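Local coordinates for protein arylamine n-acetyltransferase (Mycobacterium smegmatis, PDB 1W5R) that probably catalyses the transfer of an acetyl group from acetyl-coenzyme A to the amino group of arylamines, at residues V91-R97 against Q111-S117; D164-L168 against Y180-E185; H76-L80 against V129-F133; P51-S56 against L192-W197. The protein carries 1 engineered substitution. All coordinates share one frame; numbering follows the deposited sequence.

Interaction 1 of 4, residues V91-R97 against Q111-S117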
loop_
_atom_site.group_PDB
_atom_site.type_symbol
_atom_site.label_atom_id
_atom_site.label_comp_id
_atom_site.label_asym_id
_atom_site.label_seq_id
_atom_site.Cartn_x
_atom_site.Cartn_y
_atom_site.Cartn_z
ATOM N N VAL A 91 -13.988 -34.611 13.685
ATOM C CA VAL A 91 -14.401 -33.229 13.412
ATOM C C VAL A 91 -15.829 -32.980 13.880
ATOM O O VAL A 91 -16.754 -33.738 13.530
ATOM C CB VAL A 91 -14.306 -32.896 11.892
ATOM C CG1 VAL A 91 -14.681 -31.427 11.616
ATOM C CG2 VAL A 91 -12.922 -33.220 11.330
ATOM N N GLU A 92 -16.013 -31.934 14.677
ATOM C CA GLU A 92 -17.343 -31.406 14.979
ATOM C C GLU A 92 -17.470 -30.019 14.361
ATOM O O GLU A 92 -16.502 -29.242 14.370
ATOM C CB GLU A 92 -17.597 -31.376 16.482
ATOM C CG GLU A 92 -17.661 -32.794 17.066
ATOM C CD GLU A 92 -17.804 -32.842 18.571
ATOM O OE1 GLU A 92 -17.381 -31.888 19.259
ATOM O OE2 GLU A 92 -18.337 -33.862 19.069
ATOM N N ARG A 93 -18.639 -29.738 13.784
ATOM C CA ARG A 93 -18.932 -28.423 13.222
ATOM C C ARG A 93 -19.636 -27.552 14.237
ATOM O O ARG A 93 -20.673 -27.924 14.792
ATOM C CB ARG A 93 -19.795 -28.525 11.957
ATOM C CG ARG A 93 -19.076 -29.034 10.705
ATOM C CD ARG A 93 -18.752 -30.534 10.774
ATOM N NE ARG A 93 -18.361 -31.027 9.461
ATOM C CZ ARG A 93 -17.984 -32.274 9.192
ATOM N NH1 ARG A 93 -17.941 -33.193 10.160
ATOM N NH2 ARG A 93 -17.652 -32.603 7.953
ATOM N N LEU A 94 -19.066 -26.385 14.508
ATOM C CA LEU A 94 -19.673 -25.476 15.464
ATOM C C LEU A 94 -20.196 -24.233 14.760
ATOM O O LEU A 94 -19.737 -23.903 13.655
ATOM C CB LEU A 94 -18.644 -25.061 16.519
ATOM C CG LEU A 94 -17.848 -26.192 17.194
ATOM C CD1 LEU A 94 -16.901 -25.637 18.253
ATOM C CD2 LEU A 94 -18.773 -27.233 17.822
ATOM N N SER A 95 -21.141 -23.563 15.409
ATOM C CA SER A 95 -21.647 -22.273 14.947
ATOM C C SER A 95 -21.296 -21.158 15.923
ATOM O O SER A 95 -21.086 -21.401 17.122
ATOM C CB SER A 95 -23.172 -22.326 14.747
ATOM O OG SER A 95 -23.822 -22.562 15.984
ATOM N N GLY A 96 -21.240 -19.933 15.404
ATOM C CA GLY A 96 -20.945 -18.783 16.235
ATOM C C GLY A 96 -21.560 -17.482 15.745
ATOM O O GLY A 96 -22.157 -17.420 14.659
ATOM N N ARG A 97 -21.408 -16.448 16.560
ATOM C CA ARG A 97 -21.974 -15.123 16.329
ATOM C C ARG A 97 -20.808 -14.153 16.215
ATOM O O ARG A 97 -19.895 -14.182 17.053
ATOM C CB ARG A 97 -22.835 -14.700 17.527
ATOM C CG ARG A 97 -23.924 -15.707 17.910
ATOM C CD ARG A 97 -24.736 -15.203 19.092
ATOM N NE ARG A 97 -25.602 -16.254 19.615
ATOM C CZ ARG A 97 -26.822 -16.522 19.142
ATOM N NH1 ARG A 97 -27.345 -15.799 18.162
ATOM N NH2 ARG A 97 -27.528 -17.502 19.676
ATOM N N GLN A 111 -26.406 -16.146 14.495
ATOM C CA GLN A 111 -25.398 -17.166 14.268
ATOM C C GLN A 111 -25.093 -17.145 12.772
ATOM O O GLN A 111 -25.901 -17.590 11.950
ATOM C CB GLN A 111 -25.891 -18.550 14.696
ATOM C CG GLN A 111 -26.092 -18.701 16.197
ATOM C CD GLN A 111 -26.644 -20.062 16.524
ATOM O OE1 GLN A 111 -26.048 -21.088 16.168
ATOM N NE2 GLN A 111 -27.792 -20.089 17.193
ATOM N N THR A 112 -23.930 -16.587 12.425
ATOM C CA THR A 112 -23.548 -16.434 11.017
ATOM C C THR A 112 -22.177 -17.032 10.710
ATOM O O THR A 112 -21.675 -16.918 9.586
ATOM C CB THR A 112 -23.502 -14.965 10.600
ATOM O OG1 THR A 112 -22.447 -14.316 11.313
ATOM C CG2 THR A 112 -24.826 -14.258 10.858
ATOM N N HIS A 113 -21.559 -17.651 11.712
ATOM C CA HIS A 113 -20.234 -18.236 11.516
ATOM C C HIS A 113 -20.259 -19.737 11.767
ATOM O O HIS A 113 -21.160 -20.258 12.454
ATOM C CB HIS A 113 -19.200 -17.538 12.409
ATOM C CG HIS A 113 -17.774 -17.795 12.014
ATOM N ND1 HIS A 113 -17.389 -18.052 10.714
ATOM C CD2 HIS A 113 -16.631 -17.783 12.745
ATOM C CE1 HIS A 113 -16.078 -18.224 10.669
ATOM N NE2 HIS A 113 -15.595 -18.067 11.889
ATOM N N ASN A 114 -19.270 -20.423 11.208
ATOM C CA ASN A 114 -19.135 -21.877 11.301
ATOM C C ASN A 114 -17.643 -22.127 11.449
ATOM O O ASN A 114 -16.852 -21.600 10.659
ATOM C CB ASN A 114 -19.710 -22.511 10.018
ATOM C CG ASN A 114 -19.398 -24.007 9.843
ATOM O OD1 ASN A 114 -19.220 -24.450 8.709
ATOM N ND2 ASN A 114 -19.361 -24.781 10.934
ATOM N N VAL A 115 -17.266 -22.877 12.493
ATOM C CA VAL A 115 -15.868 -23.228 12.744
ATOM C C VAL A 115 -15.776 -24.726 13.064
ATOM O O VAL A 115 -16.812 -25.402 13.171
ATOM C CB VAL A 115 -15.218 -22.378 13.879
ATOM C CG1 VAL A 115 -15.273 -20.903 13.524
ATOM C CG2 VAL A 115 -15.874 -22.642 15.249
ATOM N N LEU A 116 -14.553 -25.242 13.197
ATOM C CA LEU A 116 -14.364 -26.674 13.448
ATOM C C LEU A 116 -13.742 -26.914 14.806
ATOM O O LEU A 116 -12.870 -26.148 15.237
ATOM C CB LEU A 116 -13.460 -27.299 12.389
ATOM C CG LEU A 116 -13.904 -27.076 10.941
ATOM C CD1 LEU A 116 -12.850 -27.656 9.997
ATOM C CD2 LEU A 116 -15.294 -27.684 10.697
ATOM N N SER A 117 -14.198 -27.974 15.469
ATOM C CA SER A 117 -13.505 -28.486 16.642
ATOM C C SER A 117 -12.931 -29.851 16.252
ATOM O O SER A 117 -13.686 -30.778 15.904
ATOM C CB SER A 117 -14.450 -28.570 17.831
ATOM O OG SER A 117 -13.830 -29.285 18.888
#
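Strand 91-97 pairs antiparallel with strand 111-117 from Glu-92 opposite Ser-117 to Gly-96 opposite His-113, the two axes running 145° apart. Glu-92 and Ser-117 exchange two straight backbone bonds, N to O in both directions. Leu-94 N donates to Val-115 O at 2.8 Å. Leu-94 O takes two donors, from opposite faces of its carbonyl plane: Val-115 N and, at 2.9 Å, Asn-114 ND2. The Asn-114 bond is nearly straight, and the acceptor lies in the amide plane. Asn-114 reaches it because CG is turned anti to the backbone N (chi1 169°), which brings the amide back to the partner strand. Further along, the second strand fits two residues, Thr-112 and His-113, opposite the single Gly-96, which makes a classic beta bulge. Gly-96 O receives His-113 N and, weakly, Thr-112 N. The bulge lies beside the active site of the family's Cys-His-Asp triad, where His-113 would be the histidine. Its NE2 bonds to Asp-130, while Thr-112 O meets the engineered Gln-73. Next to the bulge, Ser-95 OG donates to Gln-111 OE1 at 2.7 Å and also bonds Arg-187. The Gln-111 chain then passes the Arg-97 guanidinium, with CG 3.6 Å above the centre of one face. Arg-97 NH1 bonds Pro-109 O. On the opposite face of the sheet from Ser-95, Leu-94 CB packs on Val-115 CG2 at 3.9 Å, and Leu-94 CD1 lies 3.8 Å from Ser-117 CB. Back on the Ser-95 face, Leu-116 CD2 touches Val-91 CG1 (3.9 Å) and Arg-93 CG. The Arg-93 guanidinium itself pairs with Glu-85.

Interaction 2 of 4, residues D164-L168 against Y180-E185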
loop_
_atom_site.group_PDB
_atom_site.type_symbol
_atom_site.label_atom_id
_atom_site.label_comp_id
_atom_site.label_asym_id
_atom_site.label_seq_id
_atom_site.Cartn_x
_atom_site.Cartn_y
_atom_site.Cartn_z
ATOM N N ASP A 164 -20.337 -22.265 28.518
ATOM C CA ASP A 164 -19.943 -22.799 27.209
ATOM C C ASP A 164 -19.842 -21.726 26.111
ATOM O O ASP A 164 -19.506 -22.056 24.981
ATOM C CB ASP A 164 -20.843 -23.961 26.759
ATOM C CG ASP A 164 -20.243 -24.749 25.595
ATOM O OD1 ASP A 164 -19.039 -25.086 25.635
ATOM O OD2 ASP A 164 -20.983 -25.025 24.627
ATOM N N ASP A 165 -20.119 -20.465 26.444
ATOM C CA ASP A 165 -19.953 -19.370 25.482
ATOM C C ASP A 165 -18.496 -18.933 25.396
ATOM O O ASP A 165 -17.998 -18.217 26.266
ATOM C CB ASP A 165 -20.836 -18.175 25.842
ATOM C CG ASP A 165 -22.149 -18.161 25.084
ATOM O OD1 ASP A 165 -22.767 -19.234 24.914
ATOM O OD2 ASP A 165 -22.557 -17.058 24.650
ATOM N N HIS A 166 -17.818 -19.381 24.347
ATOM C CA HIS A 166 -16.425 -19.021 24.122
ATOM C C HIS A 166 -16.352 -17.773 23.270
ATOM O O HIS A 166 -17.216 -17.534 22.423
ATOM C CB HIS A 166 -15.675 -20.141 23.404
ATOM C CG HIS A 166 -15.628 -21.429 24.167
ATOM N ND1 HIS A 166 -14.452 -21.981 24.628
ATOM C CD2 HIS A 166 -16.615 -22.287 24.520
ATOM C CE1 HIS A 166 -14.721 -23.117 25.247
ATOM N NE2 HIS A 166 -16.022 -23.326 25.194
ATOM N N THR A 167 -15.317 -16.979 23.504
ATOM C CA THR A 167 -14.988 -15.863 22.628
ATOM C C THR A 167 -13.582 -16.047 22.100
ATOM O O THR A 167 -12.664 -16.254 22.876
ATOM C CB THR A 167 -15.068 -14.515 23.371
ATOM O OG1 THR A 167 -16.403 -14.302 23.839
ATOM C CG2 THR A 167 -14.677 -13.367 22.461
ATOM N N LEU A 168 -13.419 -15.979 20.780
ATOM C CA LEU A 168 -12.088 -15.904 20.178
ATOM C C LEU A 168 -11.710 -14.452 19.935
ATOM O O LEU A 168 -12.480 -13.699 19.324
ATOM C CB LEU A 168 -12.058 -16.644 18.841
ATOM C CG LEU A 168 -10.683 -16.651 18.162
ATOM C CD1 LEU A 168 -9.703 -17.507 18.955
ATOM C CD2 LEU A 168 -10.794 -17.140 16.722
ATOM N N TYR A 180 -15.424 -13.439 17.419
ATOM C CA TYR A 180 -16.729 -14.070 17.459
ATOM C C TYR A 180 -16.881 -14.877 18.728
ATOM O O TYR A 180 -15.889 -15.175 19.406
ATOM C CB TYR A 180 -16.952 -14.940 16.220
ATOM C CG TYR A 180 -15.878 -15.973 15.926
ATOM C CD1 TYR A 180 -15.849 -17.212 16.585
ATOM C CD2 TYR A 180 -14.890 -15.722 14.965
ATOM C CE1 TYR A 180 -14.868 -18.177 16.293
ATOM C CE2 TYR A 180 -13.909 -16.680 14.666
ATOM C CZ TYR A 180 -13.899 -17.905 15.348
ATOM O OH TYR A 180 -12.972 -18.882 15.041
ATOM N N THR A 181 -18.127 -15.209 19.046
ATOM C CA THR A 181 -18.439 -16.087 20.141
ATOM C C THR A 181 -19.014 -17.376 19.570
ATOM O O THR A 181 -19.574 -17.378 18.486
ATOM C CB THR A 181 -19.466 -15.446 21.096
ATOM O OG1 THR A 181 -20.725 -15.283 20.424
ATOM C CG2 THR A 181 -18.979 -14.089 21.608
ATOM N N PHE A 182 -18.849 -18.476 20.288
ATOM C CA PHE A 182 -19.386 -19.757 19.836
ATOM C C PHE A 182 -19.564 -20.701 21.009
ATOM O O PHE A 182 -18.896 -20.552 22.040
ATOM C CB PHE A 182 -18.462 -20.387 18.776
ATOM C CG PHE A 182 -17.101 -20.797 19.300
ATOM C CD1 PHE A 182 -16.861 -22.105 19.712
ATOM C CD2 PHE A 182 -16.055 -19.879 19.355
ATOM C CE1 PHE A 182 -15.601 -22.493 20.176
ATOM C CE2 PHE A 182 -14.796 -20.259 19.827
ATOM C CZ PHE A 182 -14.568 -21.563 20.236
ATOM N N THR A 183 -20.463 -21.671 20.853
ATOM C CA THR A 183 -20.548 -22.764 21.812
ATOM C C THR A 183 -19.952 -24.031 21.206
ATOM O O THR A 183 -19.732 -24.118 19.991
ATOM C CB THR A 183 -22.007 -23.041 22.282
ATOM O OG1 THR A 183 -22.718 -23.756 21.254
ATOM C CG2 THR A 183 -22.736 -21.748 22.647
ATOM N N THR A 184 -19.698 -25.033 22.047
ATOM C CA THR A 184 -19.125 -26.269 21.556
ATOM C C THR A 184 -20.184 -27.341 21.251
ATOM O O THR A 184 -19.840 -28.500 21.094
ATOM C CB THR A 184 -18.047 -26.828 22.523
ATOM O OG1 THR A 184 -18.636 -27.081 23.808
ATOM C CG2 THR A 184 -16.894 -25.835 22.660
ATOM N N GLU A 185 -21.449 -26.937 21.133
ATOM C CA GLU A 185 -22.509 -27.872 20.724
ATOM C C GLU A 185 -22.355 -28.223 19.235
ATOM O O GLU A 185 -22.431 -27.333 18.380
ATOM C CB GLU A 185 -23.887 -27.266 20.973
ATOM C CG GLU A 185 -25.045 -28.192 20.586
ATOM C CD GLU A 185 -26.406 -27.515 20.666
ATOM O OE1 GLU A 185 -26.510 -26.387 21.208
ATOM O OE2 GLU A 185 -27.397 -28.123 20.175
#
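Asp-164 meets Thr-184 with both carboxylate oxygens. Thr-184 OG1 donates to Asp-164 OD1 at 2.7 Å, and Thr-184 N donates to Asp-164 OD2 at 2.9 Å. Both donors come from the syn side, the N-H farther out of the carboxylate plane. Asp-165 lies alongside Thr-183, its OD1 3.4 Å from Thr-183 CG2. His-166 and Phe-182 form a hydrogen-bonded pair, N to O both ways. Phe-182 CG stands between its own N and carbonyl carbon (chi1 66°), which carries the ring across to the first strand. His-166 CB then rests over one ring face, 3.8 Å from the Phe-182 ring centroid, a CH-pi contact. The two ring planes differ by only 17°, yet the rings are displaced and share little of their faces. Thr-167 and Thr-181 stand side by side on the other face, with Thr-167 OG1 3.4 Å from Thr-181 CG2. Leu-168 N bonds Tyr-180 O. Leu-168 CB sits over one face of the Tyr-180 ring, and Leu-168 CD2 touches Tyr-180 CZ at 3.5 Å. In this beta hairpin of strands 165-172 and 175-182, aliphatic carbons thus pack on the Tyr-180 and Phe-182 rings, while the Asp-164 carboxylate fixes both backbone and hydroxyl of Thr-184.

Interaction 3 of 4, residues H76-L80 against V129-F133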
loop_
_atom_site.group_PDB
_atom_site.type_symbol
_atom_site.label_atom_id
_atom_site.label_comp_id
_atom_site.label_asym_id
_atom_site.label_seq_id
_atom_site.Cartn_x
_atom_site.Cartn_y
_atom_site.Cartn_z
ATOM N N HIS A 76 -15.701 -22.531 3.334
ATOM C CA HIS A 76 -14.335 -22.846 3.758
ATOM C C HIS A 76 -14.259 -23.923 4.805
ATOM O O HIS A 76 -13.590 -24.943 4.619
ATOM C CB HIS A 76 -13.663 -21.592 4.294
ATOM C CG HIS A 76 -13.014 -20.778 3.226
ATOM N ND1 HIS A 76 -11.809 -21.133 2.657
ATOM C CD2 HIS A 76 -13.423 -19.655 2.585
ATOM C CE1 HIS A 76 -11.490 -20.250 1.728
ATOM N NE2 HIS A 76 -12.457 -19.347 1.658
ATOM N N ASN A 77 -14.933 -23.693 5.913
ATOM C CA ASN A 77 -14.864 -24.646 7.012
ATOM C C ASN A 77 -15.659 -25.894 6.725
ATOM O O ASN A 77 -15.315 -26.970 7.225
ATOM C CB ASN A 77 -15.232 -23.970 8.327
ATOM C CG ASN A 77 -14.122 -23.032 8.797
ATOM O OD1 ASN A 77 -12.944 -23.330 8.605
ATOM N ND2 ASN A 77 -14.495 -21.895 9.374
ATOM N N GLY A 78 -16.688 -25.772 5.902
ATOM C CA GLY A 78 -17.403 -26.969 5.474
ATOM C C GLY A 78 -16.454 -27.863 4.703
ATOM O O GLY A 78 -16.293 -29.045 5.034
ATOM N N LEU A 79 -15.797 -27.299 3.690
ATOM C CA LEU A 79 -14.851 -28.050 2.883
ATOM C C LEU A 79 -13.751 -28.674 3.735
ATOM O O LEU A 79 -13.455 -29.874 3.610
ATOM C CB LEU A 79 -14.231 -27.149 1.802
ATOM C CG LEU A 79 -13.136 -27.784 0.932
ATOM C CD1 LEU A 79 -13.673 -28.949 0.139
ATOM C CD2 LEU A 79 -12.532 -26.748 -0.003
ATOM N N LEU A 80 -13.114 -27.865 4.577
ATOM C CA LEU A 80 -12.014 -28.377 5.393
ATOM C C LEU A 80 -12.499 -29.454 6.347
ATOM O O LEU A 80 -11.781 -30.424 6.608
ATOM C CB LEU A 80 -11.339 -27.230 6.160
ATOM C CG LEU A 80 -10.091 -27.626 6.959
ATOM C CD1 LEU A 80 -9.080 -28.393 6.117
ATOM C CD2 LEU A 80 -9.450 -26.378 7.551
ATOM N N VAL A 129 -10.251 -24.870 14.691
ATOM C CA VAL A 129 -9.735 -24.672 13.340
ATOM C C VAL A 129 -10.733 -23.778 12.616
ATOM O O VAL A 129 -11.935 -24.046 12.619
ATOM C CB VAL A 129 -9.551 -26.020 12.598
ATOM C CG1 VAL A 129 -9.143 -25.782 11.164
ATOM C CG2 VAL A 129 -8.487 -26.865 13.327
ATOM N N ASP A 130 -10.229 -22.701 12.022
ATOM C CA ASP A 130 -11.111 -21.764 11.331
ATOM C C ASP A 130 -10.328 -21.135 10.203
ATOM O O ASP A 130 -9.473 -20.292 10.437
ATOM C CB ASP A 130 -11.610 -20.700 12.314
ATOM C CG ASP A 130 -12.490 -19.632 11.657
ATOM O OD1 ASP A 130 -12.893 -19.796 10.481
ATOM O OD2 ASP A 130 -12.793 -18.628 12.352
ATOM N N VAL A 131 -10.598 -21.585 8.987
ATOM C CA VAL A 131 -9.954 -21.018 7.805
ATOM C C VAL A 131 -10.952 -20.170 7.000
ATOM O O VAL A 131 -10.686 -19.810 5.849
ATOM C CB VAL A 131 -9.293 -22.103 6.919
ATOM C CG1 VAL A 131 -8.177 -22.827 7.698
ATOM C CG2 VAL A 131 -10.341 -23.102 6.402
ATOM N N GLY A 132 -12.091 -19.862 7.618
ATOM C CA GLY A 132 -13.192 -19.226 6.905
ATOM C C GLY A 132 -13.628 -17.848 7.360
ATOM O O GLY A 132 -14.651 -17.338 6.872
ATOM N N PHE A 133 -12.872 -17.226 8.269
ATOM C CA PHE A 133 -13.301 -15.936 8.837
ATOM C C PHE A 133 -12.882 -14.746 7.959
ATOM O O PHE A 133 -13.299 -13.615 8.217
ATOM C CB PHE A 133 -12.741 -15.763 10.254
ATOM C CG PHE A 133 -13.348 -14.611 11.014
ATOM C CD1 PHE A 133 -14.715 -14.593 11.324
ATOM C CD2 PHE A 133 -12.550 -13.545 11.432
ATOM C CE1 PHE A 133 -15.276 -13.512 12.027
ATOM C CE2 PHE A 133 -13.104 -12.475 12.149
ATOM C CZ PHE A 133 -14.466 -12.461 12.438
#
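The Asn-77 amide ties the helix to the loop with two hydrogen bonds, one accepted and one donated. Asn-77 OD1 accepts Val-131 N at 2.9 Å, in the carbonyl plane and on a lone pair. Asn-77 ND2 donates to Asp-130 OD1, also at 2.9 Å, with the oxygen in the amide plane but met from above the carboxylate plane. Asp-130 CG lies opposite its backbone N (chi1 177°), and the carboxylate reaches back to Asn-77. The two flat groups are turned 60° apart. Asn-77 ND2 also bonds Asn-114 O, so the buried amide is gripped at both ends. Within the loop, Gly-132 N donates to Asp-130 OD1 at 3.0 Å, which closes an Asx turn. It reaches that oxygen from the face opposite to Asn-77.

The apolar contacts lie one helical turn on. Leu-80 CD2 fits against Val-129 CG1 at 3.7 Å and Val-131 CG2 at 3.6 Å, the leucine crossing both valines at about a right angle. Helix 25-38 adds Ile-31 and Val-32 to this cluster.

The His-76 side chain packs on the loop backbone: His-76 CB lies 3.6 Å from Gly-132 CA, and Val-131 O sits over one face of the ring. The ring nitrogens are held by His-35 and Pro-40 O.

With OD1 held in this way, OD2 of Asp-130 is turned to His-113. Asp-130 is probably the aspartate of the Cys-His-Asp triad of arylamine N-acetyltransferases, and Asn-77 would then be a second-shell residue that positions it.

Interaction 4 of 4, residues P51-S56 against L192-W197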
loop_
_atom_site.group_PDB
_atom_site.type_symbol
_atom_site.label_atom_id
_atom_site.label_comp_id
_atom_site.label_asym_id
_atom_site.label_seq_id
_atom_site.Cartn_x
_atom_site.Cartn_y
_atom_site.Cartn_z
ATOM N N PRO A 51 -27.556 -17.580 -3.871
ATOM C CA PRO A 51 -27.448 -18.078 -2.507
ATOM C C PRO A 51 -26.355 -19.129 -2.332
ATOM O O PRO A 51 -25.983 -19.814 -3.292
ATOM C CB PRO A 51 -28.827 -18.716 -2.261
ATOM C CG PRO A 51 -29.737 -17.989 -3.197
ATOM C CD PRO A 51 -28.901 -17.843 -4.427
ATOM N N VAL A 52 -25.864 -19.240 -1.099
ATOM C CA VAL A 52 -25.000 -20.346 -0.693
ATOM C C VAL A 52 -25.864 -21.202 0.214
ATOM O O VAL A 52 -25.976 -20.945 1.417
ATOM C CB VAL A 52 -23.740 -19.878 0.046
ATOM C CG1 VAL A 52 -22.863 -21.071 0.398
ATOM C CG2 VAL A 52 -22.954 -18.913 -0.826
ATOM N N ALA A 53 -26.525 -22.180 -0.406
ATOM C CA ALA A 53 -27.601 -22.945 0.215
ATOM C C ALA A 53 -27.194 -24.383 0.547
ATOM O O ALA A 53 -27.712 -24.982 1.489
ATOM C CB ALA A 53 -28.818 -22.955 -0.711
ATOM N N ASP A 54 -26.264 -24.920 -0.230
ATOM C CA ASP A 54 -25.927 -26.346 -0.203
ATOM C C ASP A 54 -24.509 -26.511 0.338
ATOM O O ASP A 54 -23.547 -26.104 -0.309
ATOM C CB ASP A 54 -26.041 -26.894 -1.634
ATOM C CG ASP A 54 -25.743 -28.381 -1.747
ATOM O OD1 ASP A 54 -25.252 -29.011 -0.785
ATOM O OD2 ASP A 54 -26.020 -28.928 -2.842
ATOM N N LEU A 55 -24.397 -27.091 1.535
ATOM C CA LEU A 55 -23.096 -27.267 2.174
ATOM C C LEU A 55 -22.620 -28.729 2.160
ATOM O O LEU A 55 -21.791 -29.138 2.981
ATOM C CB LEU A 55 -23.111 -26.686 3.591
ATOM C CG LEU A 55 -23.463 -25.189 3.657
ATOM C CD1 LEU A 55 -23.534 -24.744 5.120
ATOM C CD2 LEU A 55 -22.494 -24.291 2.871
ATOM N N SER A 56 -23.162 -29.516 1.229
ATOM C CA SER A 56 -22.689 -30.878 1.010
ATOM C C SER A 56 -21.258 -30.897 0.495
ATOM O O SER A 56 -20.782 -29.923 -0.097
ATOM C CB SER A 56 -23.600 -31.584 0.000
ATOM O OG SER A 56 -23.464 -31.021 -1.293
ATOM N N LEU A 192 -26.451 -25.432 9.805
ATOM C CA LEU A 192 -25.463 -24.598 9.107
ATOM C C LEU A 192 -26.038 -24.051 7.799
ATOM O O LEU A 192 -25.801 -22.897 7.449
ATOM C CB LEU A 192 -24.188 -25.410 8.837
ATOM C CG LEU A 192 -23.493 -25.952 10.098
ATOM C CD1 LEU A 192 -22.262 -26.750 9.694
ATOM C CD2 LEU A 192 -23.111 -24.805 11.044
ATOM N N GLU A 193 -26.786 -24.884 7.080
ATOM C CA GLU A 193 -27.410 -24.454 5.832
ATOM C C GLU A 193 -28.461 -23.354 6.043
ATOM O O GLU A 193 -28.586 -22.465 5.206
ATOM C CB GLU A 193 -27.987 -25.665 5.085
ATOM C CG GLU A 193 -26.869 -26.484 4.431
ATOM C CD GLU A 193 -27.297 -27.802 3.798
ATOM O OE1 GLU A 193 -28.359 -28.363 4.157
ATOM O OE2 GLU A 193 -26.532 -28.292 2.950
ATOM N N VAL A 194 -29.208 -23.399 7.153
ATOM C CA VAL A 194 -30.186 -22.340 7.466
ATOM C C VAL A 194 -29.431 -21.014 7.741
ATOM O O VAL A 194 -29.817 -19.946 7.271
ATOM C CB VAL A 194 -31.078 -22.752 8.662
ATOM C CG1 VAL A 194 -31.906 -21.598 9.192
ATOM C CG2 VAL A 194 -31.985 -23.935 8.260
ATOM N N GLY A 195 -28.341 -21.098 8.492
ATOM C CA GLY A 195 -27.495 -19.927 8.724
ATOM C C GLY A 195 -26.943 -19.386 7.418
ATOM O O GLY A 195 -26.987 -18.175 7.164
ATOM N N SER A 196 -26.437 -20.285 6.577
ATOM C CA SER A 196 -25.854 -19.845 5.315
ATOM C C SER A 196 -26.905 -19.220 4.391
ATOM O O SER A 196 -26.617 -18.267 3.653
ATOM C CB SER A 196 -25.147 -20.994 4.599
ATOM O OG SER A 196 -24.425 -20.493 3.474
ATOM N N TRP A 197 -28.116 -19.772 4.402
ATOM C CA TRP A 197 -29.200 -19.140 3.662
ATOM C C TRP A 197 -29.387 -17.678 4.102
ATOM O O TRP A 197 -29.481 -16.775 3.253
ATOM C CB TRP A 197 -30.509 -19.932 3.842
ATOM C CG TRP A 197 -31.643 -19.329 3.063
ATOM C CD1 TRP A 197 -32.654 -18.537 3.544
ATOM C CD2 TRP A 197 -31.837 -19.419 1.652
ATOM N NE1 TRP A 197 -33.484 -18.146 2.506
ATOM C CE2 TRP A 197 -32.998 -18.676 1.338
ATOM C CE3 TRP A 197 -31.154 -20.075 0.623
ATOM C CZ2 TRP A 197 -33.473 -18.552 0.023
ATOM C CZ3 TRP A 197 -31.634 -19.956 -0.682
ATOM C CH2 TRP A 197 -32.776 -19.193 -0.964
HETATM O O HOH W 1 -29.627 -23.506 2.778
HETATM O O HOH W 2 -26.940 -30.188 1.067
#
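Leu-55 packs against helix 189-201, with Leu-55 CD1 3.8 Å from Leu-192 CB and near the Leu-192 carbonyl. Leu-55 CG meets Glu-193 CG at 3.7 Å, the two chains passing head to tail. A second apolar patch lies at the other end. Pro-51 runs beside the Trp-197 indole, with Pro-51 CB 3.5 Å from Trp-197 CZ3. The methyl of Ala-53 comes to the edge of the same ring, near its plane. Trp-197 CG is anti to the backbone N (chi1 -178°), and this lays the ring along the loop.

Between the patches, Ser-196 OG donates to Val-52 O at 2.6 Å, from a position tilted out of the carbonyl plane. The hydroxyl also bonds Tyr-72 OH. A water donates to both Ala-53 O and Glu-193 O.

Glu-193 reaches across to the loop. Its chain is extended beyond CG, and Glu-193 OE2 accepts Leu-55 N at 2.8 Å through its anti lone pair, nearly straight at 169°. Asp-54 OD1 lies 4.0 Å from the same Glu-193 OE2. A second water donates to both oxygens and probably eases their like charges. Asp-54 OD1 also takes Ser-56 N and OG, both from one face of its plane, and the N-H bond forms an Asx turn.

Ser-56 is the N-cap of helix 57-66, its OG bonded to Ala-59 N. The loop therefore bridges helices 57-66 and 189-201, while Tyr-74 and Tyr-82 of helix 73-87 meet Leu-55.

Overall arrangement
Interactions 1 and 2 share one antiparallel sheet, where strands 90-98 and 175-182 are neighbours; Arg-97 N probably bonds Thr-181 O at 2.8 Å. Their centres are 9 Å apart. Interaction 3 lies as close to interaction 1, and here the probable catalytic pair forms: His-113 NE2 is 2.9 Å from Asp-130 OD2. The Tyr-180 hydroxyl of interaction 2 makes a weak hydrogen bond to that same oxygen, so three of the contacts converge on it. The engineered Gln-73 replaces the triad's cysteine at the start of helix 73-87. Interaction 4 is more remote, its centre about 13 Å from that of interaction 1, which it meets through Leu-192 CD1, 3.7 Å from Asn-114 ND2.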